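Local coordinates for histidine-containing phosphotransfer protein 2 (Oryza sativa, PDB 1YVI) that relays phosphoryl groups from cytokinin sensor histidine kinases to response regulators through an active histidine, acting as a positive regulator of cytokinin signalling, at residues A[49-54]-A[130-135]. Sequence-based numbering, arbitrary orientation.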
ATOM      1  N   LEU A  49       2.391  -9.236  -3.239  1.00 14.52           N
ATOM      2  CA  LEU A  49       1.523  -8.934  -4.372  1.00 14.57           C
ATOM      3  C   LEU A  49       0.998  -7.494  -4.305  1.00 13.10           C
ATOM      4  O   LEU A  49       0.956  -6.802  -5.297  1.00 14.28           O
ATOM      5  CB  LEU A  49       0.350  -9.915  -4.365  1.00 14.70           C
ATOM      6  CG  LEU A  49      -0.656  -9.926  -5.510  1.00 26.89           C
ATOM      7  CD1 LEU A  49       0.024  -9.981  -6.908  1.00 21.84           C
ATOM      8  CD2 LEU A  49      -1.592 -11.135  -5.273  1.00 21.14           C
ATOM      9  N   PHE A  50       0.620  -7.041  -3.123  1.00 13.66           N
ATOM     10  CA  PHE A  50       0.148  -5.671  -2.997  1.00 15.50           C
ATOM     11  C   PHE A  50       1.247  -4.667  -3.421  1.00 12.88           C
ATOM     12  O   PHE A  50       0.970  -3.702  -4.160  1.00 16.07           O
ATOM     13  CB  PHE A  50      -0.253  -5.371  -1.576  1.00 11.54           C
ATOM     14  CG  PHE A  50      -0.538  -3.920  -1.361  1.00 16.60           C
ATOM     15  CD1 PHE A  50      -1.707  -3.370  -1.874  1.00 13.40           C
ATOM     16  CD2 PHE A  50       0.413  -3.089  -0.753  1.00 14.78           C
ATOM     17  CE1 PHE A  50      -1.997  -1.991  -1.733  1.00 20.12           C
ATOM     18  CE2 PHE A  50       0.120  -1.708  -0.600  1.00 20.05           C
ATOM     19  CZ  PHE A  50      -1.124  -1.192  -1.074  1.00 15.75           C
ATOM     20  N   CYS A  51       2.471  -4.880  -2.945  1.00 14.32           N
ATOM     21  CA  CYS A  51       3.591  -3.983  -3.322  1.00 14.72           C
ATOM     22  C   CYS A  51       3.762  -3.932  -4.862  1.00 17.19           C
ATOM     23  O   CYS A  51       3.832  -2.833  -5.462  1.00 16.69           O
ATOM     24  CB  CYS A  51       4.878  -4.400  -2.609  1.00 16.41           C
ATOM     25  SG  CYS A  51       4.826  -3.944  -0.831  1.00 18.80           S
ATOM     26  N   ASP A  52       3.794  -5.113  -5.487  1.00 14.01           N
ATOM     27  CA  ASP A  52       3.865  -5.247  -6.961  1.00 14.59           C
ATOM     28  C   ASP A  52       2.723  -4.521  -7.632  1.00 12.95           C
ATOM     29  O   ASP A  52       2.944  -3.703  -8.539  1.00 14.47           O
ATOM     30  CB  ASP A  52       3.805  -6.733  -7.399  1.00 15.81           C
ATOM     31  CG  ASP A  52       5.059  -7.526  -7.003  1.00 29.90           C
ATOM     32  OD1 ASP A  52       6.057  -6.876  -6.602  1.00 32.66           O
ATOM     33  OD2 ASP A  52       5.041  -8.812  -7.109  1.00 42.59           O
ATOM     34  N   ASP A  53       1.495  -4.800  -7.198  1.00 14.68           N
ATOM     35  CA  ASP A  53       0.302  -4.248  -7.865  1.00 15.90           C
ATOM     36  C   ASP A  53       0.209  -2.748  -7.719  1.00 15.70           C
ATOM     37  O   ASP A  53      -0.184  -2.073  -8.654  1.00 16.75           O
ATOM     38  CB  ASP A  53      -1.006  -4.748  -7.199  1.00 19.74           C
ATOM     39  CG  ASP A  53      -1.471  -6.050  -7.740  1.00 26.66           C
ATOM     40  OD1 ASP A  53      -0.896  -6.480  -8.768  1.00 26.84           O
ATOM     41  OD2 ASP A  53      -2.392  -6.671  -7.120  1.00 24.61           O
ATOM     42  N   ALA A  54       0.443  -2.240  -6.509  1.00 11.54           N
ATOM     43  CA  ALA A  54       0.408  -0.772  -6.266  1.00 14.24           C
ATOM     44  C   ALA A  54       1.439  -0.086  -7.099  1.00 15.44           C
ATOM     45  O   ALA A  54       1.162   0.913  -7.710  1.00 16.12           O
ATOM     46  CB  ALA A  54       0.675  -0.453  -4.796  1.00 15.18           C
ATOM     47  N   LYS A 130       8.270  -0.581   5.580  1.00 13.34           N
ATOM     48  CA  LYS A 130       7.976  -1.462   6.747  1.00 11.05           C
ATOM     49  C   LYS A 130       7.645  -2.878   6.264  1.00 14.02           C
ATOM     50  O   LYS A 130       8.102  -3.863   6.848  1.00 12.12           O
ATOM     51  CB  LYS A 130       6.780  -0.858   7.516  1.00 14.96           C
ATOM     52  CG  LYS A 130       7.067   0.481   8.139  1.00 17.28           C
ATOM     53  CD  LYS A 130       8.290   0.418   9.044  1.00 19.99           C
ATOM     54  CE  LYS A 130       8.625   1.813   9.666  1.00 25.09           C
ATOM     55  NZ  LYS A 130       9.359   2.697   8.721  1.00 21.29           N
ATOM     56  N   PHE A 131       6.871  -2.986   5.172  1.00 12.97           N
ATOM     57  CA  PHE A 131       6.576  -4.300   4.570  1.00 14.59           C
ATOM     58  C   PHE A 131       7.804  -5.052   4.168  1.00 13.32           C
ATOM     59  O   PHE A 131       7.847  -6.223   4.369  1.00 13.21           O
ATOM     60  CB  PHE A 131       5.655  -4.235   3.342  1.00 13.52           C
ATOM     61  CG  PHE A 131       4.189  -3.986   3.669  1.00 10.78           C
ATOM     62  CD1 PHE A 131       3.645  -4.273   4.922  1.00 13.46           C
ATOM     63  CD2 PHE A 131       3.324  -3.538   2.643  1.00 17.23           C
ATOM     64  CE1 PHE A 131       2.263  -4.082   5.166  1.00 16.95           C
ATOM     65  CE2 PHE A 131       1.941  -3.399   2.860  1.00 12.50           C
ATOM     66  CZ  PHE A 131       1.406  -3.630   4.131  1.00 14.19           C
ATOM     67  N   GLN A 132       8.791  -4.398   3.584  1.00 12.20           N
ATOM     68  CA  GLN A 132       9.975  -5.097   3.135  1.00 12.84           C
ATOM     69  C   GLN A 132      10.791  -5.639   4.325  1.00 13.42           C
ATOM     70  O   GLN A 132      11.254  -6.760   4.309  1.00 13.96           O
ATOM     71  CB  GLN A 132      10.856  -4.147   2.302  1.00 16.57           C
ATOM     72  CG  GLN A 132      10.260  -3.832   0.905  1.00 13.45           C
ATOM     73  CD  GLN A 132       9.992  -5.070   0.097  1.00 21.34           C
ATOM     74  OE1 GLN A 132      10.909  -5.803  -0.161  1.00 20.28           O
ATOM     75  NE2 GLN A 132       8.726  -5.304  -0.301  1.00 22.57           N
ATOM     76  N   THR A 133      10.939  -4.828   5.354  1.00 11.74           N
ATOM     77  CA  THR A 133      11.552  -5.272   6.632  1.00 13.16           C
ATOM     78  C   THR A 133      10.752  -6.465   7.227  1.00 14.00           C
ATOM     79  O   THR A 133      11.348  -7.452   7.669  1.00 15.54           O
ATOM     80  CB  THR A 133      11.629  -4.087   7.626  1.00 15.12           C
ATOM     81  OG1 THR A 133      12.397  -2.994   7.039  1.00 12.80           O
ATOM     82  CG2 THR A 133      12.276  -4.514   8.953  1.00 19.25           C
ATOM     83  N   MET A 134       9.425  -6.376   7.231  1.00 15.92           N
ATOM     84  CA  MET A 134       8.550  -7.481   7.715  1.00 14.99           C
ATOM     85  C   MET A 134       8.838  -8.757   6.948  1.00 18.02           C
ATOM     86  O   MET A 134       9.002  -9.834   7.551  1.00 20.07           O
ATOM     87  CB  MET A 134       7.070  -7.087   7.581  1.00 15.25           C
ATOM     88  CG  MET A 134       6.117  -8.095   8.155  1.00 16.16           C
ATOM     89  SD  MET A 134       4.468  -7.837   7.453  1.00 18.74           S
ATOM     90  CE  MET A 134       4.580  -8.835   6.009  1.00 14.00           C
ATOM     91  N   LEU A 135       8.905  -8.647   5.625  1.00 13.46           N
ATOM     92  CA  LEU A 135       9.134  -9.835   4.732  1.00 18.05           C
ATOM     93  C   LEU A 135      10.446 -10.559   5.034  1.00 21.61           C
ATOM     94  O   LEU A 135      10.517 -11.815   5.034  1.00 19.29           O
ATOM     95  CB  LEU A 135       9.117  -9.448   3.242  1.00 13.65           C
ATOM     96  CG  LEU A 135       7.759  -8.970   2.714  1.00 14.75           C
ATOM     97  CD1 LEU A 135       7.879  -8.360   1.306  1.00 19.51           C
ATOM     98  CD2 LEU A 135       6.762 -10.123   2.674  1.00 14.77           C
TER
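Two roughly antiparallel helices of the HPt helical bundle, 42-65 and 110-142, meet where Phe50 and Cys51 face Phe131. The axes of these short segments run at 147° to each other and approach to 11.6 Å, and the gap is bridged by side chains, burying 140 Å² in all; no hydrogen bond crosses between them. The nearest CA atoms across the two segments are those of Cys51 and Phe131, 8.4 Å apart. Cys51 SG comes up to the rim of the Phe131 ring, 3.8 Å from Phe131 CD2 and near the ring plane, a sulfur-aromatic contact made at the edge. With chi1 of -74°, the sulfur of Cys51 lies anti to its own carbonyl carbon and reaches across toward helix 110-142. The same ring edge also receives Phe50, whose CD2 lies 3.9 Å from Phe131 CE2. These two side chains cross at about a right angle, and Phe131 CE2 comes to the Phe50 ring obliquely. Ala54 CB, one turn on from Phe50, sits 4.2 Å above one face of the Phe50 ring, offset toward its rim. At the more open border of the contact, the bent chain of Gln132 carries NE2 to 4.2 Å from Cys51 SG, a loose approach. Beyond the pair of helices, Phe50 also packs on Ser85, Ser86 and Val89 of helix 72-89, whereas Phe131 touches Met17 of helix 2-19, so the two rings link this interface to different neighbouring helices.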